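Local coordinates for protein AlyQ (Persicobacter sp. CCB-QB2, PDB 5XNR) that probably degrades the polysaccharide alginate with a lyase domain that is joined to a carbohydrate-binding module of the CBM32 family, at residues I45-G50 against R109-T114; F72-G77 against T84-G89; Q160-Y165 against R216-D221; D225-T230 against Q353-I358. All blocks are in the same frame, centred on the assembly; numbering follows the deposited sequence.

Contact 1 of 4, residues I45-G50 against R109-T114; sequences ITFDLG and RYIRIT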
# COMPACT_ATOMS: atom_id res chain seq x y z
N ILE A 45 31.80 -13.82 11.51
CA ILE A 45 30.70 -14.11 12.42
C ILE A 45 29.44 -14.29 11.58
O ILE A 45 29.28 -13.57 10.59
CB ILE A 45 30.57 -13.02 13.48
CG1 ILE A 45 29.36 -13.26 14.39
CG2 ILE A 45 30.52 -11.64 12.85
CD1 ILE A 45 29.47 -12.57 15.71
N THR A 46 28.60 -15.26 11.98
CA THR A 46 27.44 -15.76 11.18
C THR A 46 26.14 -15.72 11.99
O THR A 46 26.01 -16.41 13.01
CB THR A 46 27.65 -17.21 10.70
OG1 THR A 46 28.85 -17.30 9.93
CG2 THR A 46 26.47 -17.70 9.88
N PHE A 47 25.15 -14.97 11.49
CA PHE A 47 23.92 -14.68 12.23
C PHE A 47 22.80 -15.50 11.65
O PHE A 47 22.71 -15.60 10.45
CB PHE A 47 23.57 -13.19 12.18
CG PHE A 47 24.66 -12.32 12.72
CD1 PHE A 47 24.73 -12.04 14.08
CD2 PHE A 47 25.66 -11.83 11.90
CE1 PHE A 47 25.75 -11.25 14.58
CE2 PHE A 47 26.68 -11.05 12.41
CZ PHE A 47 26.72 -10.75 13.75
N ASP A 48 21.98 -16.08 12.52
CA ASP A 48 20.88 -16.97 12.12
C ASP A 48 19.52 -16.35 12.48
O ASP A 48 19.27 -16.07 13.66
CB ASP A 48 21.01 -18.35 12.77
CG ASP A 48 19.96 -19.36 12.28
OD1 ASP A 48 19.16 -19.00 11.37
OD2 ASP A 48 19.96 -20.49 12.81
N LEU A 49 18.62 -16.26 11.50
CA LEU A 49 17.25 -15.69 11.66
C LEU A 49 16.18 -16.76 11.90
O LEU A 49 14.98 -16.43 12.00
CB LEU A 49 16.89 -14.92 10.40
CG LEU A 49 17.77 -13.73 10.07
CD1 LEU A 49 17.18 -13.00 8.88
CD2 LEU A 49 17.90 -12.81 11.28
N GLY A 50 16.56 -18.04 11.94
CA GLY A 50 15.62 -19.11 12.29
C GLY A 50 14.94 -19.72 11.06
O GLY A 50 14.69 -20.92 11.04
N ARG A 109 18.38 -16.86 5.34
CA ARG A 109 18.27 -17.22 6.74
C ARG A 109 19.56 -16.85 7.48
O ARG A 109 19.51 -16.43 8.64
CB ARG A 109 18.01 -18.72 6.90
CG ARG A 109 17.96 -19.18 8.35
CD ARG A 109 17.74 -20.67 8.53
NE ARG A 109 17.97 -21.07 9.91
CZ ARG A 109 17.94 -22.31 10.37
NH1 ARG A 109 18.23 -22.56 11.63
NH2 ARG A 109 17.62 -23.32 9.57
N TYR A 110 20.70 -17.04 6.82
CA TYR A 110 21.98 -16.79 7.44
C TYR A 110 22.62 -15.54 6.84
O TYR A 110 22.55 -15.31 5.63
CB TYR A 110 22.90 -18.00 7.27
CG TYR A 110 22.46 -19.24 8.00
CD1 TYR A 110 22.83 -19.47 9.32
CD2 TYR A 110 21.77 -20.24 7.35
CE1 TYR A 110 22.47 -20.64 9.99
CE2 TYR A 110 21.42 -21.42 7.99
CZ TYR A 110 21.75 -21.62 9.31
OH TYR A 110 21.40 -22.78 9.94
N ILE A 111 23.20 -14.72 7.71
CA ILE A 111 23.97 -13.52 7.34
C ILE A 111 25.34 -13.64 7.99
O ILE A 111 25.43 -13.90 9.18
CB ILE A 111 23.28 -12.23 7.80
CG1 ILE A 111 21.99 -11.95 7.04
CG2 ILE A 111 24.25 -11.07 7.70
CD1 ILE A 111 20.83 -12.82 7.45
N ARG A 112 26.39 -13.44 7.18
CA ARG A 112 27.77 -13.59 7.60
C ARG A 112 28.51 -12.29 7.31
O ARG A 112 28.50 -11.83 6.20
CB ARG A 112 28.46 -14.74 6.86
CG ARG A 112 29.92 -14.97 7.24
CD ARG A 112 30.50 -16.25 6.64
NE ARG A 112 29.94 -17.47 7.20
CZ ARG A 112 30.15 -18.70 6.73
NH1 ARG A 112 30.97 -18.89 5.72
NH2 ARG A 112 29.51 -19.74 7.26
N ILE A 113 29.10 -11.69 8.34
CA ILE A 113 30.06 -10.60 8.17
C ILE A 113 31.46 -11.21 8.25
O ILE A 113 31.80 -11.83 9.26
CB ILE A 113 29.90 -9.52 9.26
CG1 ILE A 113 28.55 -8.81 9.18
CG2 ILE A 113 31.07 -8.55 9.22
CD1 ILE A 113 28.25 -7.88 10.35
N THR A 114 32.26 -11.01 7.20
CA THR A 114 33.64 -11.49 7.18
C THR A 114 34.56 -10.30 7.44
O THR A 114 34.41 -9.28 6.79
CB THR A 114 33.99 -12.16 5.83
OG1 THR A 114 33.29 -13.39 5.67
CG2 THR A 114 35.46 -12.49 5.71

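Contact 2 of 4, residues F72-G77 against T84-G89; sequences FSISLG and TEVYSG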
# COMPACT_ATOMS: atom_id res chain seq x y z
N PHE A 72 35.40 -5.20 5.69
CA PHE A 72 34.54 -6.37 5.81
C PHE A 72 33.76 -6.63 4.51
O PHE A 72 33.76 -5.82 3.57
CB PHE A 72 33.57 -6.18 6.98
CG PHE A 72 32.63 -5.03 6.74
CD1 PHE A 72 33.03 -3.73 6.98
CD2 PHE A 72 31.36 -5.25 6.23
CE1 PHE A 72 32.18 -2.67 6.69
CE2 PHE A 72 30.51 -4.20 5.94
CZ PHE A 72 30.93 -2.91 6.16
N SER A 73 33.08 -7.77 4.49
CA SER A 73 32.13 -8.09 3.42
C SER A 73 30.98 -8.88 4.03
O SER A 73 31.18 -9.64 4.96
CB SER A 73 32.77 -8.88 2.29
OG SER A 73 33.10 -10.19 2.71
N ILE A 74 29.79 -8.71 3.46
CA ILE A 74 28.60 -9.36 3.95
C ILE A 74 28.14 -10.38 2.91
O ILE A 74 28.14 -10.09 1.73
CB ILE A 74 27.51 -8.32 4.22
CG1 ILE A 74 27.98 -7.25 5.21
CG2 ILE A 74 26.22 -9.02 4.66
CD1 ILE A 74 27.09 -6.03 5.27
N SER A 75 27.74 -11.54 3.39
CA SER A 75 27.23 -12.57 2.51
C SER A 75 25.99 -13.25 3.14
O SER A 75 25.86 -13.36 4.36
CB SER A 75 28.34 -13.54 2.15
OG SER A 75 28.73 -14.34 3.26
N LEU A 76 25.07 -13.70 2.28
CA LEU A 76 23.71 -14.08 2.67
C LEU A 76 23.33 -15.38 1.99
O LEU A 76 23.82 -15.68 0.92
CB LEU A 76 22.74 -13.00 2.18
CG LEU A 76 22.30 -12.00 3.24
CD1 LEU A 76 23.50 -11.21 3.75
CD2 LEU A 76 21.24 -11.07 2.68
N GLY A 77 22.41 -16.10 2.61
CA GLY A 77 21.74 -17.22 1.96
C GLY A 77 21.10 -18.16 2.96
O GLY A 77 21.09 -17.90 4.16
N THR A 84 26.18 -15.96 -0.73
CA THR A 84 26.69 -15.14 -1.81
C THR A 84 26.92 -13.72 -1.26
O THR A 84 26.14 -13.21 -0.45
CB THR A 84 25.77 -15.28 -3.03
OG1 THR A 84 24.44 -15.03 -2.58
CG2 THR A 84 25.81 -16.65 -3.67
N GLU A 85 28.03 -13.12 -1.67
CA GLU A 85 28.45 -11.77 -1.26
C GLU A 85 27.48 -10.72 -1.85
O GLU A 85 27.17 -10.78 -3.03
CB GLU A 85 29.89 -11.55 -1.74
CG GLU A 85 30.40 -10.14 -1.48
CD GLU A 85 31.90 -9.93 -1.60
OE1 GLU A 85 32.68 -10.79 -1.16
OE2 GLU A 85 32.29 -8.88 -2.11
N VAL A 86 27.03 -9.75 -1.04
CA VAL A 86 26.06 -8.70 -1.49
C VAL A 86 26.59 -7.28 -1.18
O VAL A 86 26.03 -6.31 -1.68
CB VAL A 86 24.68 -8.90 -0.85
CG1 VAL A 86 23.98 -10.17 -1.33
CG2 VAL A 86 24.75 -8.87 0.67
N TYR A 87 27.62 -7.16 -0.36
CA TYR A 87 28.18 -5.89 0.07
C TYR A 87 29.64 -6.12 0.48
O TYR A 87 29.98 -7.17 0.98
CB TYR A 87 27.42 -5.32 1.27
CG TYR A 87 27.83 -3.92 1.64
CD1 TYR A 87 28.94 -3.66 2.44
CD2 TYR A 87 27.10 -2.83 1.20
CE1 TYR A 87 29.31 -2.37 2.77
CE2 TYR A 87 27.45 -1.53 1.52
CZ TYR A 87 28.56 -1.30 2.31
OH TYR A 87 28.89 -0.01 2.61
N SER A 88 30.49 -5.14 0.25
CA SER A 88 31.85 -5.17 0.74
C SER A 88 32.37 -3.74 0.87
O SER A 88 32.07 -2.89 0.06
CB SER A 88 32.72 -5.99 -0.15
OG SER A 88 33.45 -5.14 -0.99
N GLY A 89 33.12 -3.48 1.91
CA GLY A 89 33.61 -2.14 2.10
C GLY A 89 34.25 -1.99 3.46
O GLY A 89 34.74 -2.98 4.03

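Contact 3 of 4, residues Q160-Y165 against R216-D221; sequences QWKITY and RERKED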
# COMPACT_ATOMS: atom_id res chain seq x y z
N GLN A 160 -16.75 -5.41 -18.32
CA GLN A 160 -17.84 -5.04 -17.37
C GLN A 160 -17.68 -3.59 -16.89
O GLN A 160 -18.48 -3.13 -16.10
CB GLN A 160 -17.87 -6.04 -16.21
CG GLN A 160 -18.98 -5.84 -15.19
CD GLN A 160 -19.27 -7.02 -14.29
OE1 GLN A 160 -18.46 -7.92 -14.10
NE2 GLN A 160 -20.43 -7.00 -13.67
N TRP A 161 -16.68 -2.87 -17.37
CA TRP A 161 -16.49 -1.47 -16.99
C TRP A 161 -16.08 -0.65 -18.22
O TRP A 161 -15.60 -1.18 -19.24
CB TRP A 161 -15.45 -1.38 -15.87
CG TRP A 161 -15.77 -2.24 -14.70
CD1 TRP A 161 -15.44 -3.55 -14.51
CD2 TRP A 161 -16.57 -1.87 -13.57
NE1 TRP A 161 -15.95 -4.01 -13.32
CE2 TRP A 161 -16.64 -3.00 -12.72
CE3 TRP A 161 -17.22 -0.70 -13.19
CZ2 TRP A 161 -17.34 -2.98 -11.52
CZ3 TRP A 161 -17.90 -0.68 -11.99
CH2 TRP A 161 -17.96 -1.81 -11.18
N LYS A 162 -16.32 0.64 -18.10
CA LYS A 162 -15.72 1.67 -18.94
C LYS A 162 -15.03 2.66 -18.01
O LYS A 162 -15.43 2.80 -16.86
CB LYS A 162 -16.76 2.42 -19.77
CG LYS A 162 -17.70 3.31 -18.96
CD LYS A 162 -18.80 3.95 -19.77
CE LYS A 162 -18.67 5.45 -19.87
NZ LYS A 162 -19.97 6.04 -20.27
N ILE A 163 -14.04 3.37 -18.52
CA ILE A 163 -13.33 4.38 -17.76
C ILE A 163 -13.62 5.78 -18.32
O ILE A 163 -13.85 5.96 -19.54
CB ILE A 163 -11.82 4.08 -17.74
CG1 ILE A 163 -11.14 4.77 -16.57
CG2 ILE A 163 -11.15 4.44 -19.06
CD1 ILE A 163 -9.81 4.15 -16.20
N THR A 164 -13.62 6.75 -17.40
CA THR A 164 -13.67 8.15 -17.72
C THR A 164 -12.39 8.79 -17.18
O THR A 164 -12.04 8.63 -16.03
CB THR A 164 -14.93 8.82 -17.17
OG1 THR A 164 -16.08 8.22 -17.78
CG2 THR A 164 -14.97 10.31 -17.46
N TYR A 165 -11.69 9.52 -18.04
CA TYR A 165 -10.39 10.05 -17.70
C TYR A 165 -10.57 11.52 -17.31
O TYR A 165 -11.60 12.12 -17.60
CB TYR A 165 -9.41 9.88 -18.87
CG TYR A 165 -8.98 8.47 -19.20
CD1 TYR A 165 -8.15 7.76 -18.34
CD2 TYR A 165 -9.39 7.84 -20.37
CE1 TYR A 165 -7.75 6.46 -18.62
CE2 TYR A 165 -8.98 6.55 -20.68
CZ TYR A 165 -8.17 5.85 -19.80
OH TYR A 165 -7.77 4.57 -20.08
N ARG A 216 -17.11 3.04 -14.62
CA ARG A 216 -18.55 3.00 -14.49
C ARG A 216 -19.03 1.58 -14.87
O ARG A 216 -18.66 1.01 -15.91
CB ARG A 216 -19.18 4.11 -15.34
CG ARG A 216 -20.68 4.30 -15.15
CD ARG A 216 -21.53 3.92 -16.36
NE ARG A 216 -22.91 4.42 -16.36
CZ ARG A 216 -23.99 3.69 -16.11
NH1 ARG A 216 -23.92 2.42 -15.72
NH2 ARG A 216 -25.17 4.24 -16.26
N GLU A 217 -19.85 1.00 -14.03
CA GLU A 217 -20.37 -0.36 -14.27
C GLU A 217 -21.04 -0.45 -15.65
O GLU A 217 -21.68 0.49 -16.10
CB GLU A 217 -21.36 -0.71 -13.17
CG GLU A 217 -21.64 -2.19 -13.10
CD GLU A 217 -22.54 -2.60 -11.94
OE1 GLU A 217 -22.95 -1.72 -11.12
OE2 GLU A 217 -22.81 -3.81 -11.87
N ARG A 218 -20.85 -1.60 -16.29
CA ARG A 218 -21.46 -1.93 -17.56
C ARG A 218 -22.09 -3.32 -17.49
O ARG A 218 -21.82 -4.07 -16.54
CB ARG A 218 -20.41 -1.98 -18.67
CG ARG A 218 -19.72 -0.66 -18.95
CD ARG A 218 -19.58 -0.46 -20.44
NE ARG A 218 -20.68 0.25 -21.05
CZ ARG A 218 -20.75 0.56 -22.33
NH1 ARG A 218 -21.53 1.54 -22.72
NH2 ARG A 218 -20.02 -0.10 -23.21
N LYS A 219 -22.83 -3.69 -18.53
CA LYS A 219 -23.25 -5.07 -18.69
C LYS A 219 -22.02 -5.96 -18.82
O LYS A 219 -20.94 -5.47 -19.18
CB LYS A 219 -24.14 -5.24 -19.92
CG LYS A 219 -25.39 -4.38 -19.89
CD LYS A 219 -26.50 -4.89 -20.78
CE LYS A 219 -27.76 -4.06 -20.63
NZ LYS A 219 -28.67 -4.31 -21.77
N GLU A 220 -22.16 -7.24 -18.52
CA GLU A 220 -20.99 -8.14 -18.43
C GLU A 220 -20.38 -8.44 -19.80
O GLU A 220 -19.26 -8.93 -19.87
CB GLU A 220 -21.38 -9.45 -17.74
CG GLU A 220 -21.71 -9.28 -16.26
CD GLU A 220 -22.08 -10.55 -15.51
OE1 GLU A 220 -21.19 -11.10 -14.83
OE2 GLU A 220 -23.26 -11.01 -15.62
N ASP A 221 -21.09 -8.16 -20.89
CA ASP A 221 -20.61 -8.39 -22.25
C ASP A 221 -20.13 -7.06 -22.84
O ASP A 221 -19.64 -7.04 -23.98
CB ASP A 221 -21.69 -9.01 -23.14
CG ASP A 221 -22.89 -8.11 -23.39
OD1 ASP A 221 -22.85 -6.91 -22.96
OD2 ASP A 221 -23.88 -8.59 -24.01
O HOH W 1 -22.46 -5.22 -14.14
O HOH W 2 -18.59 -11.16 -15.15

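Contact 4 of 4, residues D225-T230 against Q353-I358; sequences DIYWTT and QSYFKI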
# COMPACT_ATOMS: atom_id res chain seq x y z
N ASP A 225 -24.14 0.40 -20.98
CA ASP A 225 -24.29 0.82 -19.59
C ASP A 225 -25.37 -0.05 -18.93
O ASP A 225 -26.39 -0.30 -19.56
CB ASP A 225 -24.71 2.28 -19.50
CG ASP A 225 -23.63 3.31 -19.80
OD1 ASP A 225 -22.46 2.90 -19.95
OD2 ASP A 225 -23.98 4.51 -19.86
N ILE A 226 -25.11 -0.50 -17.70
CA ILE A 226 -26.08 -1.30 -16.94
C ILE A 226 -26.76 -0.38 -15.94
O ILE A 226 -26.12 0.54 -15.40
CB ILE A 226 -25.44 -2.47 -16.18
CG1 ILE A 226 -26.49 -3.48 -15.71
CG2 ILE A 226 -24.59 -1.94 -15.03
CD1 ILE A 226 -25.94 -4.77 -15.13
N TYR A 227 -28.04 -0.67 -15.71
CA TYR A 227 -28.81 -0.05 -14.64
C TYR A 227 -29.49 -1.16 -13.87
O TYR A 227 -30.00 -2.07 -14.48
CB TYR A 227 -29.85 0.94 -15.18
CG TYR A 227 -29.28 2.12 -15.93
CD1 TYR A 227 -28.76 3.21 -15.25
CD2 TYR A 227 -29.27 2.14 -17.31
CE1 TYR A 227 -28.26 4.31 -15.94
CE2 TYR A 227 -28.76 3.22 -18.02
CZ TYR A 227 -28.25 4.32 -17.33
OH TYR A 227 -27.72 5.37 -18.04
N TRP A 228 -29.45 -1.10 -12.53
CA TRP A 228 -30.15 -2.08 -11.68
C TRP A 228 -30.99 -1.31 -10.65
O TRP A 228 -31.01 -0.07 -10.65
CB TRP A 228 -29.16 -3.10 -11.06
CG TRP A 228 -27.85 -2.57 -10.55
CD1 TRP A 228 -26.68 -2.51 -11.24
CD2 TRP A 228 -27.56 -2.05 -9.23
NE1 TRP A 228 -25.70 -1.96 -10.46
CE2 TRP A 228 -26.21 -1.66 -9.23
CE3 TRP A 228 -28.31 -1.87 -8.06
CZ2 TRP A 228 -25.59 -1.11 -8.10
CZ3 TRP A 228 -27.71 -1.31 -6.95
CH2 TRP A 228 -26.37 -0.94 -6.97
N THR A 229 -31.67 -2.03 -9.76
CA THR A 229 -32.53 -1.40 -8.74
C THR A 229 -32.12 -1.86 -7.34
O THR A 229 -31.40 -2.85 -7.18
CB THR A 229 -34.01 -1.72 -9.01
OG1 THR A 229 -34.41 -2.89 -8.28
CG2 THR A 229 -34.30 -1.96 -10.48
N THR A 230 -32.63 -1.16 -6.32
CA THR A 230 -32.37 -1.53 -4.93
C THR A 230 -33.09 -2.84 -4.55
O THR A 230 -32.91 -3.34 -3.45
CB THR A 230 -32.73 -0.37 -3.98
OG1 THR A 230 -34.11 -0.02 -4.10
CG2 THR A 230 -31.87 0.85 -4.22
N GLN A 353 -32.51 2.62 -11.68
CA GLN A 353 -31.51 3.26 -12.56
C GLN A 353 -30.18 3.38 -11.80
O GLN A 353 -29.51 4.41 -11.89
CB GLN A 353 -32.04 4.60 -13.10
CG GLN A 353 -33.17 4.44 -14.12
CD GLN A 353 -32.75 3.84 -15.45
OE1 GLN A 353 -32.81 2.63 -15.66
NE2 GLN A 353 -32.29 4.69 -16.36
N SER A 354 -29.81 2.32 -11.09
CA SER A 354 -28.66 2.33 -10.21
C SER A 354 -27.49 1.56 -10.83
O SER A 354 -27.68 0.54 -11.50
CB SER A 354 -29.01 1.78 -8.87
OG SER A 354 -27.86 1.74 -8.02
N TYR A 355 -26.26 2.02 -10.54
CA TYR A 355 -25.03 1.38 -11.02
C TYR A 355 -23.88 1.68 -10.05
O TYR A 355 -24.00 2.58 -9.25
CB TYR A 355 -24.70 1.85 -12.44
CG TYR A 355 -24.61 3.35 -12.57
CD1 TYR A 355 -25.75 4.10 -12.81
CD2 TYR A 355 -23.41 4.02 -12.44
CE1 TYR A 355 -25.67 5.48 -12.95
CE2 TYR A 355 -23.32 5.40 -12.55
CZ TYR A 355 -24.46 6.13 -12.80
OH TYR A 355 -24.41 7.50 -12.90
N PHE A 356 -22.80 0.91 -10.12
CA PHE A 356 -21.60 1.13 -9.34
C PHE A 356 -20.52 1.89 -10.13
O PHE A 356 -20.50 1.88 -11.37
CB PHE A 356 -20.97 -0.20 -8.94
CG PHE A 356 -21.77 -1.00 -7.94
CD1 PHE A 356 -22.08 -0.48 -6.70
CD2 PHE A 356 -22.19 -2.29 -8.25
CE1 PHE A 356 -22.83 -1.20 -5.79
CE2 PHE A 356 -22.92 -3.02 -7.33
CZ PHE A 356 -23.24 -2.48 -6.10
N LYS A 357 -19.66 2.58 -9.39
CA LYS A 357 -18.43 3.16 -9.88
C LYS A 357 -17.31 2.81 -8.92
O LYS A 357 -17.52 2.81 -7.70
CB LYS A 357 -18.48 4.69 -9.96
CG LYS A 357 -19.58 5.25 -10.85
CD LYS A 357 -19.41 6.74 -11.16
CE LYS A 357 -18.93 7.02 -12.57
NZ LYS A 357 -19.27 8.40 -12.99
N ILE A 358 -16.13 2.53 -9.48
CA ILE A 358 -14.93 2.21 -8.71
C ILE A 358 -13.78 3.06 -9.24
O ILE A 358 -13.66 3.21 -10.42
CB ILE A 358 -14.59 0.72 -8.81
CG1 ILE A 358 -15.67 -0.16 -8.18
CG2 ILE A 358 -13.21 0.43 -8.24
CD1 ILE A 358 -15.65 -1.58 -8.73

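Contact 1 of 4, residues I45-G50 against R109-T114
Phe47 and Ile111 face each other as an antiparallel hydrogen-bonded pair, and on their side of the sheet the contact is tight and apolar. Phe47 N donates to Ile111 O over 2.6 Å, and Ile111 N returns a bond to Phe47 O. The Phe47 side chain leaves with CG beside its own backbone N (chi1 -58°), which brings the ring over to the neighbouring strand: Ile111 O comes to the ring edge, and CE2 reaches Ile113 CD1 at 4.1 Å. Leu49 CD1 meets Ile111 CD1 at 3.9 Å, while Ile45 CG2 rests near Ile113 CB. These bulky residues suit a core face, which Ile126, Val129 and Ile131 of strand 123-133 also cover.

The face bearing Thr46, Asp48, Tyr110 and Arg112 is looser and more open to solvent, although Thr46 is buried, and polar groups hold it together. Arg112 NE donates to Thr46 OG1 at 2.9 Å. Arg109, its chain extended from CG to NE, grips Asp48 side-on in a salt bridge: NE binds OD1 at 2.8 Å and NH1 binds OD2 at 2.9 Å. OD1 carries a second bond, from Gly50 N above the carboxylate plane, closing an Asx turn; at the backbone angles of Gly50 a side chain would be pressed against the preceding carbonyl oxygen. Tyr110 OH lies over one face of the Arg109 guanidinium and Gly50 O over the other. Arg109 and Tyr110 both pair with Gly77 in a classic beta bulge. Such a strand pair, apolar toward the core and polar outward, fits the beta-sandwich of an F5/8 type C (CBM32) domain.

Contact 2 of 4, residues F72-G77 against T84-G89
Phe72 and Gly89 exchange two backbone hydrogen bonds, Phe72 N to Gly89 O at 2.8 Å and Gly89 N to Phe72 O at 2.9 Å, at the open end of a beta hairpin. Leu76 and Thr84 form the same kind of reciprocal pair near the turn. Between them the register slips by one residue: Ile74 N donates to Tyr87 O, but Ile74 O accepts from Val86 N at 3.0 Å. The extra residue in this beta bulge is Val86, which stands between the pairs Ile74-Tyr87 and Ser75-Glu85.

Outward from this ladder, the two faces differ. On one, Ser73 CB packs on Ser88 CB and Ser75 CB lies against the backbone of Thr84; small hydroxyl side chains fit where the strands run close, and Glu85 runs its extended chain past them, its carboxylate ending near Ser73. On the other face, Phe72 CG takes the crowded position between N and carbonyl carbon (chi1 64°), which swings its ring toward strand 84-89. There it runs nearly parallel to the Tyr87 ring, the planes 13° apart, but the two are slid so far that they barely overlap. Tyr101 meets both rings from strand 99-103, and Trp62 adds a further ring beside Phe72. Ile74 CD1 touches Tyr87 CB at 4.1 Å. Nearer the turn, where Phe103 and Thr106 also touch Val86, the CG2 methyl of Val86 meets Leu76 CD1 at 4.1 Å.

Contact 3 of 4, residues Q160-Y165 against R216-D221
Trp161 sends CG beside its own backbone N (chi1 -54°), and a chi2 of 88° spreads the indole across Glu217, whose side chain extends with CG anti to its N (chi1 -164°). CE3 of Trp161 lies 3.2 Å from Glu217 N, CZ3 sits 3.7 Å from Glu217 CB, and Glu217 CG lies over one indole face; a broad, flat residue suits this burial of a carboxylate's stem. With an alanine in place of Trp161, the stem of Glu217 would probably lose this cover and a gap would open beside Phe356 and Ile358. Along the backbone, Arg216 N donates to Lys162 O at 2.8 Å, Lys162 N returns a bond to Arg216 O, and Arg218 N reaches Gln160 O at 2.8 Å from above the carbonyl plane. Gln160 lies alongside Glu220, pointing the same way, and its NE2 donates to a water at 2.7 Å that donates to Glu217 OE2 and Arg218 O. OE2 also bonds His391, while Arg218 forms a salt bridge with Asp225. Strand 161-164 runs antiparallel to strand 211-217, which is flanked in the same sheet by strand 355-358, with the Trp161 ring turned toward Tyr387 of strand 379-392.

Contact 4 of 4, residues D225-T230 against Q353-I358
Trp228 and Ser354 are tied by two short backbone bonds: Trp228 N donates to Ser354 O at 2.6 Å and Ser354 N to Trp228 O at 2.7 Å. The indole folds back over its partner because its CG lies between backbone N and carbonyl carbon (chi1 41°). Ser354 O then sits 3.1 Å above the indole plane, and Ser354 CB makes a CH-pi contact 3.9 Å from the six-membered ring centroid; a residue as small as serine can come this close. On that six-membered ring, CZ2 of Trp228 lies 3.3 Å above the middle of the Phe356 ring, with the two planes inclined at 47°. One residue earlier on each segment, Gln353 lays its amide over the Tyr227 ring, NE2 lying above the ring centre at 3.8 Å, while Tyr355 runs alongside Tyr227.

The second shell fixes these groups. Trp228 NE1 donates to Glu217 OE1, which also takes the N-H of Phe356, and His234 stacks on the indole; Tyr355 receives Arg216 in a cation-pi contact. A leucine in place of Trp228 would probably leave Glu217 OE1 without one of its donors and uncover the face of Phe356. Gln353 and Ser354 both face Trp228, though only Ser354 bonds to it: a G1 beta bulge that stitches a loop to the entrance of strand 355-358 in the beta-jelly-roll of a concanavalin-like alginate lyase domain.

The four contacts fall into two pairs, one in each domain. Contact 2 is nested within the chain loop closed by contact 1; their centres lie 11 Å apart, and strands 110-118 and 70-77 are neighbours in one antiparallel sheet of the F5/8 type C domain. Contacts 3 and 4 follow in series within the alginate lyase domain, also 11 Å apart between centres, and meet where strand 211-217 borders strand 355-358. Between the pairs the centres are 51 to 57 Å apart; the nearest atoms of contacts 1 and 4 are about 37 Å apart. The presumed carbohydrate-binding and lyase modules are thus each knit by their own sheets, with none of these four contacts bridging them.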